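Local coordinates for protein SorB (Sorangium cellulosum, PDB 6B2V) that takes part in making the polyketide antibiotic sorangicin, this piece being the pyran synthase domain of module nine, at residues A[106-109]-A[114-117]; A[84-89]-A[110-115]; A[159-164]-A[172-177]. One frame throughout, in Å; residues are numbered along the deposited sequence.

Interaction 1: residues A[106-109]-A[114-117]; sequences VLSD and RAYE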
loop_
_atom_site.group_PDB
_atom_site.type_symbol
_atom_site.label_atom_id
_atom_site.label_comp_id
_atom_site.label_asym_id
_atom_site.label_seq_id
_atom_site.Cartn_x
_atom_site.Cartn_y
_atom_site.Cartn_z
ATOM N N VAL A 106 6.328 15.640 6.523
ATOM C CA VAL A 106 7.123 16.744 6.038
ATOM C C VAL A 106 7.603 16.471 4.615
ATOM O O VAL A 106 8.110 15.444 4.336
ATOM C CB VAL A 106 8.346 16.946 6.952
ATOM C CG1 VAL A 106 9.230 18.082 6.473
ATOM C CG2 VAL A 106 7.900 17.235 8.340
ATOM N N LEU A 107 7.427 17.443 3.742
ATOM C CA LEU A 107 7.828 17.345 2.368
ATOM C C LEU A 107 8.989 18.267 2.115
ATOM O O LEU A 107 8.919 19.363 2.488
ATOM C CB LEU A 107 6.693 17.791 1.480
ATOM C CG LEU A 107 5.355 17.087 1.660
ATOM C CD1 LEU A 107 4.322 17.676 0.704
ATOM C CD2 LEU A 107 5.541 15.614 1.384
ATOM N N SER A 108 10.025 17.785 1.482
ATOM C CA SER A 108 11.203 18.567 1.170
ATOM C C SER A 108 11.619 18.384 -0.286
ATOM O O SER A 108 11.336 17.413 -0.877
ATOM C CB SER A 108 12.325 18.174 2.077
ATOM O OG SER A 108 12.640 16.831 1.922
ATOM N N ASP A 109 12.316 19.360 -0.841
ATOM C CA ASP A 109 12.688 19.297 -2.231
ATOM C C ASP A 109 13.624 18.149 -2.529
ATOM O O ASP A 109 14.488 17.870 -1.801
ATOM C CB ASP A 109 13.340 20.620 -2.675
ATOM C CG ASP A 109 12.357 21.764 -2.784
ATOM O OD1 ASP A 109 11.240 21.719 -2.233
ATOM O OD2 ASP A 109 12.736 22.773 -3.396
ATOM N N ARG A 114 9.492 15.413 -4.340
ATOM C CA ARG A 114 9.648 15.675 -2.930
ATOM C C ARG A 114 9.975 14.456 -2.129
ATOM O O ARG A 114 9.503 13.414 -2.404
ATOM C CB ARG A 114 8.371 16.178 -2.295
ATOM C CG ARG A 114 7.812 17.461 -2.810
ATOM C CD ARG A 114 8.579 18.648 -2.267
ATOM N NE ARG A 114 7.974 19.882 -2.716
ATOM C CZ ARG A 114 8.306 20.521 -3.832
ATOM N NH1 ARG A 114 9.262 20.112 -4.606
ATOM N NH2 ARG A 114 7.692 21.618 -4.133
ATOM N N ALA A 115 10.837 14.626 -1.164
ATOM C CA ALA A 115 11.038 13.579 -0.200
ATOM C C ALA A 115 9.975 13.759 0.893
ATOM O O ALA A 115 9.585 14.833 1.188
ATOM C CB ALA A 115 12.426 13.646 0.403
ATOM N N TYR A 116 9.510 12.675 1.469
ATOM C CA TYR A 116 8.601 12.769 2.568
ATOM C C TYR A 116 9.091 11.933 3.764
ATOM O O TYR A 116 9.768 11.001 3.580
ATOM C CB TYR A 116 7.163 12.293 2.189
ATOM C CG TYR A 116 6.966 10.825 1.943
ATOM C CD1 TYR A 116 6.703 9.974 2.974
ATOM C CD2 TYR A 116 7.009 10.311 0.689
ATOM C CE1 TYR A 116 6.506 8.632 2.758
ATOM C CE2 TYR A 116 6.823 8.987 0.459
ATOM C CZ TYR A 116 6.566 8.147 1.484
ATOM O OH TYR A 116 6.407 6.831 1.202
ATOM N N GLU A 117 8.765 12.389 4.950
ATOM C CA GLU A 117 9.013 11.664 6.157
ATOM C C GLU A 117 7.785 11.785 7.020
ATOM O O GLU A 117 7.343 12.859 7.283
ATOM C CB GLU A 117 10.199 12.220 6.912
ATOM C CG GLU A 117 10.551 11.448 8.170
ATOM C CD GLU A 117 11.601 12.157 9.034
ATOM O OE1 GLU A 117 11.270 13.049 9.796
ATOM O OE2 GLU A 117 12.737 11.789 8.865
#
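Arg114 gives up more surface to this contact than any other residue, and it does so by lying along the backbone it faces. Its CG stands anti to the carbonyl carbon (chi1 -61°), and a bend at chi2 brings CD to 3.3 Å from Ser108 O. The rest of the chain runs alongside Asp109, the two side chains pointing the same way. Asp109 OD1 sits over one face of the guanidinium, offset toward its rim, and is 3.5 Å from Arg114 NH1. No N-H is aimed at that oxygen, so this salt bridge is a matter of charge alone.

Val106, next in buried surface, has both its main-chain polar atoms bonded to Glu117: Val106 N reaches Glu117 O at 3.1 Å, and Val106 O accepts from Glu117 N. Its side chain touches Arg41 of strand 41-48. Ser108 and Ala115 form the next hydrogen-bonded pair, Ala115 N donating to Ser108 O at 2.8 Å and Ser108 N to Ala115 O. The side chains of all four lie on one face, where Ser108 OG is 3.5 Å from Ala115 CB.

Between those pairs, Leu107 and Tyr116 face the other way, into the protein: Leu107 CD2 meets Tyr116 CB at 3.8 Å, while the tyrosine ring swings off toward Leu68 and Ala71 of helix 64-77. Val106 O also receives the CA-H of Tyr116. Strands 101-110 and 113-120 make an antiparallel beta hairpin with an outer, partly exposed face and an inner face turned to the helix, consistent with the predicted N-terminal hotdog fold of a dehydratase-like domain.

Interaction 2: residues A[84-89]-A[110-115]; sequences GIRNAL and AESGRA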
loop_
_atom_site.group_PDB
_atom_site.type_symbol
_atom_site.label_atom_id
_atom_site.label_comp_id
_atom_site.label_asym_id
_atom_site.label_seq_id
_atom_site.Cartn_x
_atom_site.Cartn_y
_atom_site.Cartn_z
ATOM N N GLY A 84 3.565 9.122 -8.679
ATOM C CA GLY A 84 3.868 7.942 -7.928
ATOM C C GLY A 84 4.795 8.183 -6.777
ATOM O O GLY A 84 5.060 9.281 -6.447
ATOM N N ILE A 85 5.216 7.076 -6.176
ATOM C CA ILE A 85 6.107 7.038 -5.038
ATOM C C ILE A 85 7.257 6.087 -5.306
ATOM O O ILE A 85 7.083 5.096 -5.837
ATOM C CB ILE A 85 5.347 6.679 -3.743
ATOM C CG1 ILE A 85 4.540 7.871 -3.269
ATOM C CG2 ILE A 85 6.274 6.279 -2.599
ATOM C CD1 ILE A 85 3.564 7.584 -2.165
ATOM N N ARG A 86 8.454 6.488 -4.936
ATOM C CA ARG A 86 9.620 5.645 -5.095
ATOM C C ARG A 86 10.352 5.497 -3.761
ATOM O O ARG A 86 10.267 6.334 -2.938
ATOM C CB ARG A 86 10.613 6.193 -6.138
ATOM C CG ARG A 86 10.218 5.923 -7.566
ATOM C CD ARG A 86 11.165 6.466 -8.611
ATOM N NE ARG A 86 12.451 5.939 -8.376
ATOM C CZ ARG A 86 13.482 6.676 -8.050
ATOM N NH1 ARG A 86 13.359 7.974 -7.973
ATOM N NH2 ARG A 86 14.629 6.108 -7.809
ATOM N N ASN A 87 11.019 4.379 -3.614
ATOM C CA ASN A 87 11.847 4.163 -2.450
ATOM C C ASN A 87 11.175 4.375 -1.111
ATOM O O ASN A 87 11.688 5.024 -0.267
ATOM C CB ASN A 87 13.099 5.019 -2.565
ATOM C CG ASN A 87 13.916 4.685 -3.759
ATOM O OD1 ASN A 87 13.918 3.603 -4.241
ATOM N ND2 ASN A 87 14.658 5.635 -4.203
ATOM N N ALA A 88 10.009 3.784 -0.953
ATOM C CA ALA A 88 9.298 3.851 0.278
ATOM C C ALA A 88 9.910 2.878 1.286
ATOM O O ALA A 88 10.367 1.853 0.921
ATOM C CB ALA A 88 7.839 3.530 0.057
ATOM N N LEU A 89 9.942 3.334 2.524
ATOM C CA LEU A 89 10.444 2.612 3.645
ATOM C C LEU A 89 9.526 2.780 4.808
ATOM O O LEU A 89 9.000 3.796 5.009
ATOM C CB LEU A 89 11.853 3.111 4.021
ATOM C CG LEU A 89 12.519 2.640 5.314
ATOM C CD1 LEU A 89 12.910 1.196 5.156
ATOM C CD2 LEU A 89 13.733 3.520 5.564
ATOM N N ALA A 110 13.364 17.457 -3.621
ATOM C CA ALA A 110 14.148 16.339 -4.135
ATOM C C ALA A 110 14.081 16.328 -5.655
ATOM O O ALA A 110 13.235 16.934 -6.244
ATOM C CB ALA A 110 13.672 14.999 -3.607
ATOM N N GLU A 111 14.991 15.596 -6.265
ATOM C CA GLU A 111 15.067 15.508 -7.722
ATOM C C GLU A 111 13.818 14.904 -8.300
ATOM O O GLU A 111 13.331 15.379 -9.261
ATOM C CB GLU A 111 16.309 14.745 -8.157
ATOM C CG GLU A 111 16.397 14.284 -9.612
ATOM C CD GLU A 111 17.831 14.137 -10.090
ATOM O OE1 GLU A 111 18.696 13.932 -9.247
ATOM O OE2 GLU A 111 18.097 14.227 -11.289
ATOM N N SER A 112 13.306 13.870 -7.696
ATOM C CA SER A 112 12.082 13.285 -8.184
ATOM C C SER A 112 10.855 14.181 -8.024
ATOM O O SER A 112 9.856 13.960 -8.662
ATOM C CB SER A 112 11.805 11.997 -7.441
ATOM O OG SER A 112 12.637 10.988 -7.911
ATOM N N GLY A 113 10.903 15.041 -7.037
ATOM C CA GLY A 113 9.783 15.853 -6.688
ATOM C C GLY A 113 9.951 16.268 -5.240
ATOM O O GLY A 113 10.363 17.340 -4.939
ATOM N N ARG A 114 9.492 15.413 -4.340
ATOM C CA ARG A 114 9.648 15.675 -2.930
ATOM C C ARG A 114 9.975 14.456 -2.129
ATOM O O ARG A 114 9.503 13.414 -2.404
ATOM C CB ARG A 114 8.371 16.178 -2.295
ATOM C CG ARG A 114 7.812 17.461 -2.810
ATOM C CD ARG A 114 8.579 18.648 -2.267
ATOM N NE ARG A 114 7.974 19.882 -2.716
ATOM C CZ ARG A 114 8.306 20.521 -3.832
ATOM N NH1 ARG A 114 9.262 20.112 -4.606
ATOM N NH2 ARG A 114 7.692 21.618 -4.133
ATOM N N ALA A 115 10.837 14.626 -1.164
ATOM C CA ALA A 115 11.038 13.579 -0.200
ATOM C C ALA A 115 9.975 13.759 0.893
ATOM O O ALA A 115 9.585 14.833 1.188
ATOM C CB ALA A 115 12.426 13.646 0.403
#
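The tip of the hairpin made by strands 101-110 and 113-120 is a type I beta turn, and from it Ser112 meets Arg86 of strand 82-90 at the protein surface. Strand 123-132 lies between strands 113-120 and 82-90 in the strand order, so the side chains must reach past a neighbour; the closest CA atoms, those of Arg86 and Ser112, are still 8.6 Å apart.

One pair of atoms does the touching: Arg86 NH1 and Ser112 OG, 3.1 Å from each other. The arginine chain runs extended through chi2 and then folds at chi3 (57°), which presents the edge of its guanidinium to the serine, the hydroxyl oxygen lying in the plane of the group. Ser112 has its OG anti to the carbonyl carbon (chi1 -76°) and holds it out toward the arginine. Right after Arg86 the chain turns a corner at Asn87, where Asn87 and Ala88 both face Leu236 in a G1 beta bulge. Arg86 itself also packs on Val131 and Trp240.

The turn that carries Ser112 is closed from within. Ala110 N donates to Gly113 O at 3.3 Å, and a weak return bond runs from Gly113 N to Ala110 O. Gly113 has backbone angles that would jam a CB against the preceding carbonyl, so glycine fits here. Its O takes a second donor, Arg114 NH1 at 3.0 Å, from the opposite face of its plane to Ala110 N.

With a guanidinium edge set against a hydroxyl oxygen, and little surface buried, the meeting is a small polar contact that would probably be favourable, on a turn that also has backbone bonds of its own, one of them weak.

Interaction 3: residues A[159-164]-A[172-177]; sequences DARTRN and SYDKLW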
loop_
_atom_site.group_PDB
_atom_site.type_symbol
_atom_site.label_atom_id
_atom_site.label_comp_id
_atom_site.label_asym_id
_atom_site.label_seq_id
_atom_site.Cartn_x
_atom_site.Cartn_y
_atom_site.Cartn_z
ATOM N N ASP A 159 -8.691 -20.832 0.609
ATOM C CA ASP A 159 -9.681 -20.124 1.389
ATOM C C ASP A 159 -8.864 -18.988 1.964
ATOM O O ASP A 159 -8.194 -19.122 2.906
ATOM C CB ASP A 159 -10.149 -21.094 2.456
ATOM C CG ASP A 159 -11.022 -20.482 3.509
ATOM O OD1 ASP A 159 -11.230 -19.287 3.555
ATOM O OD2 ASP A 159 -11.425 -21.291 4.343
ATOM N N ALA A 160 -8.929 -17.851 1.311
ATOM C CA ALA A 160 -8.143 -16.706 1.702
ATOM C C ALA A 160 -8.418 -16.217 3.097
ATOM O O ALA A 160 -7.509 -15.795 3.794
ATOM C CB ALA A 160 -8.337 -15.595 0.700
ATOM N N ARG A 161 -9.663 -16.246 3.493
ATOM C CA ARG A 161 -9.950 -15.801 4.828
ATOM C C ARG A 161 -9.288 -16.669 5.874
ATOM O O ARG A 161 -8.523 -16.201 6.668
ATOM C CB ARG A 161 -11.462 -15.865 5.037
ATOM C CG ARG A 161 -11.964 -15.281 6.342
ATOM C CD ARG A 161 -13.379 -15.670 6.651
ATOM N NE ARG A 161 -14.391 -15.140 5.779
ATOM C CZ ARG A 161 -15.046 -13.995 5.950
ATOM N NH1 ARG A 161 -14.784 -13.190 6.963
ATOM N NH2 ARG A 161 -15.964 -13.643 5.078
ATOM N N THR A 162 -9.517 -17.964 5.787
ATOM C CA THR A 162 -8.945 -18.830 6.763
ATOM C C THR A 162 -7.435 -18.803 6.792
ATOM O O THR A 162 -6.861 -18.674 7.834
ATOM C CB THR A 162 -9.439 -20.274 6.534
ATOM O OG1 THR A 162 -10.846 -20.319 6.601
ATOM C CG2 THR A 162 -8.883 -21.187 7.548
ATOM N N ARG A 163 -6.803 -18.867 5.638
ATOM C CA ARG A 163 -5.372 -18.877 5.592
ATOM C C ARG A 163 -4.688 -17.630 6.087
ATOM O O ARG A 163 -3.715 -17.719 6.780
ATOM C CB ARG A 163 -4.879 -19.173 4.186
ATOM C CG ARG A 163 -5.252 -20.546 3.707
ATOM C CD ARG A 163 -4.379 -21.639 4.320
ATOM N NE ARG A 163 -2.970 -21.389 4.121
ATOM C CZ ARG A 163 -2.313 -21.732 3.027
ATOM N NH1 ARG A 163 -2.937 -22.336 2.049
ATOM N NH2 ARG A 163 -1.044 -21.478 2.915
ATOM N N ASN A 164 -5.156 -16.490 5.663
ATOM C CA ASN A 164 -4.520 -15.258 6.061
ATOM C C ASN A 164 -4.730 -14.900 7.503
ATOM O O ASN A 164 -3.838 -14.447 8.136
ATOM C CB ASN A 164 -4.814 -14.124 5.107
ATOM C CG ASN A 164 -4.151 -14.317 3.768
ATOM O OD1 ASN A 164 -2.989 -14.243 3.673
ATOM N ND2 ASN A 164 -4.928 -14.568 2.753
ATOM N N SER A 172 -9.137 -6.769 8.802
ATOM C CA SER A 172 -10.362 -7.495 8.929
ATOM C C SER A 172 -10.683 -8.008 7.523
ATOM O O SER A 172 -10.939 -7.256 6.653
ATOM C CB SER A 172 -11.464 -6.557 9.374
ATOM O OG SER A 172 -11.273 -6.156 10.702
ATOM N N TYR A 173 -10.796 -9.309 7.367
ATOM C CA TYR A 173 -11.029 -9.892 6.055
ATOM C C TYR A 173 -12.311 -9.394 5.397
ATOM O O TYR A 173 -12.361 -9.116 4.247
ATOM C CB TYR A 173 -11.060 -11.414 6.120
ATOM C CG TYR A 173 -11.172 -12.042 4.766
ATOM C CD1 TYR A 173 -10.060 -12.225 3.987
ATOM C CD2 TYR A 173 -12.379 -12.419 4.255
ATOM C CE1 TYR A 173 -10.154 -12.770 2.747
ATOM C CE2 TYR A 173 -12.476 -12.968 2.995
ATOM C CZ TYR A 173 -11.352 -13.137 2.258
ATOM O OH TYR A 173 -11.448 -13.685 1.031
ATOM N N ASP A 174 -13.340 -9.216 6.200
ATOM C CA ASP A 174 -14.615 -8.750 5.711
ATOM C C ASP A 174 -14.549 -7.348 5.133
ATOM O O ASP A 174 -15.401 -6.955 4.373
ATOM C CB ASP A 174 -15.638 -8.731 6.828
ATOM C CG ASP A 174 -16.330 -10.065 7.068
ATOM O OD1 ASP A 174 -16.292 -10.973 6.257
ATOM O OD2 ASP A 174 -16.964 -10.185 8.096
ATOM N N LYS A 175 -13.575 -6.571 5.584
ATOM C CA LYS A 175 -13.405 -5.213 5.118
ATOM C C LYS A 175 -12.534 -5.101 3.874
ATOM O O LYS A 175 -12.531 -4.106 3.249
ATOM C CB LYS A 175 -12.846 -4.346 6.227
ATOM C CG LYS A 175 -13.736 -4.270 7.435
ATOM C CD LYS A 175 -14.991 -3.509 7.113
ATOM C CE LYS A 175 -15.825 -3.196 8.354
ATOM N NZ LYS A 175 -15.665 -4.277 9.340
ATOM N N LEU A 176 -11.829 -6.166 3.590
ATOM C CA LEU A 176 -11.052 -6.274 2.387
ATOM C C LEU A 176 -11.949 -6.585 1.182
ATOM O O LEU A 176 -13.079 -6.923 1.338
ATOM C CB LEU A 176 -10.012 -7.364 2.514
ATOM C CG LEU A 176 -8.993 -7.220 3.630
ATOM C CD1 LEU A 176 -8.044 -8.370 3.633
ATOM C CD2 LEU A 176 -8.308 -5.890 3.518
ATOM N N TRP A 177 -11.390 -6.436 -0.000
ATOM C CA TRP A 177 -12.081 -6.698 -1.227
ATOM C C TRP A 177 -11.850 -8.109 -1.790
ATOM O O TRP A 177 -12.431 -8.478 -2.740
ATOM C CB TRP A 177 -11.636 -5.708 -2.298
ATOM C CG TRP A 177 -11.982 -4.254 -2.089
ATOM C CD1 TRP A 177 -11.939 -3.555 -0.946
ATOM C CD2 TRP A 177 -12.393 -3.334 -3.101
ATOM N NE1 TRP A 177 -12.317 -2.282 -1.166
ATOM C CE2 TRP A 177 -12.567 -2.111 -2.498
ATOM C CE3 TRP A 177 -12.609 -3.437 -4.458
ATOM C CZ2 TRP A 177 -13.002 -1.013 -3.205
ATOM C CZ3 TRP A 177 -13.019 -2.352 -5.145
ATOM C CH2 TRP A 177 -13.211 -1.165 -4.520
#
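A salt bridge and a CH-pi contact, both made by Arg161, join the first turn of helix 160-166 to the short 3-10 turn 173-175 that precedes strand 178-183, in a partly buried contact well away from the centre of the chain. Arg161 lies across Tyr173: its CB stands 3.6 Å from the ring centroid and almost on the ring normal, over the face. CG leaves anti to the backbone N (chi1 -173°), and a bend at chi3 brings the guanidinium past the ring's border, one face above Tyr173 CD2 but the two planes 56° apart, so they do not stack.

From there Arg161 grips Asp174 end-on, NH1 at 2.8 Å and NH2 at 2.9 Å, both from the same OD1 of that aspartate. This salt bridge ties the helix to the residue next to Tyr173. The phenol end of the ring completes the contact, Tyr173 OH lying 3.7 Å from Ala160 CB. Helix and turn both lie in what is predicted to be the C-terminal hotdog fold, the second of the pair expected in a dehydratase-type domain, and Ala160 and Tyr173 pack further on Leu181 and Ile178 of its strand 178-183.

Asp159 is the helix N-cap, its OD1 accepting Thr162 N at 3.1 Å. One turn on, Asn164 ND2 and Asn164 N both bond Ala160 O, from opposite faces of that carbonyl, while the asparagine side chain packs against Phe219 and Trp230.

Overall arrangement
Interactions 1 and 2 are neighbours, with centres 8 Å apart. Both use strand 113-120 and share Arg114 and Ala115, and the ring of Tyr116 links them by packing its OH against Ile85 and Ala88. Interaction 3 comes later in the chain, on the other side of the molecule's centre, about 34 Å from interaction 1 and 31 Å from interaction 2 between centres. The first two lie in the predicted N-terminal hotdog fold and the third in the predicted C-terminal one. Strand 82-90, used in interaction 2, pairs with strand 232-241 of the second half, so the two hotdogs join edge to edge, as in double-hotdog dehydratase domains.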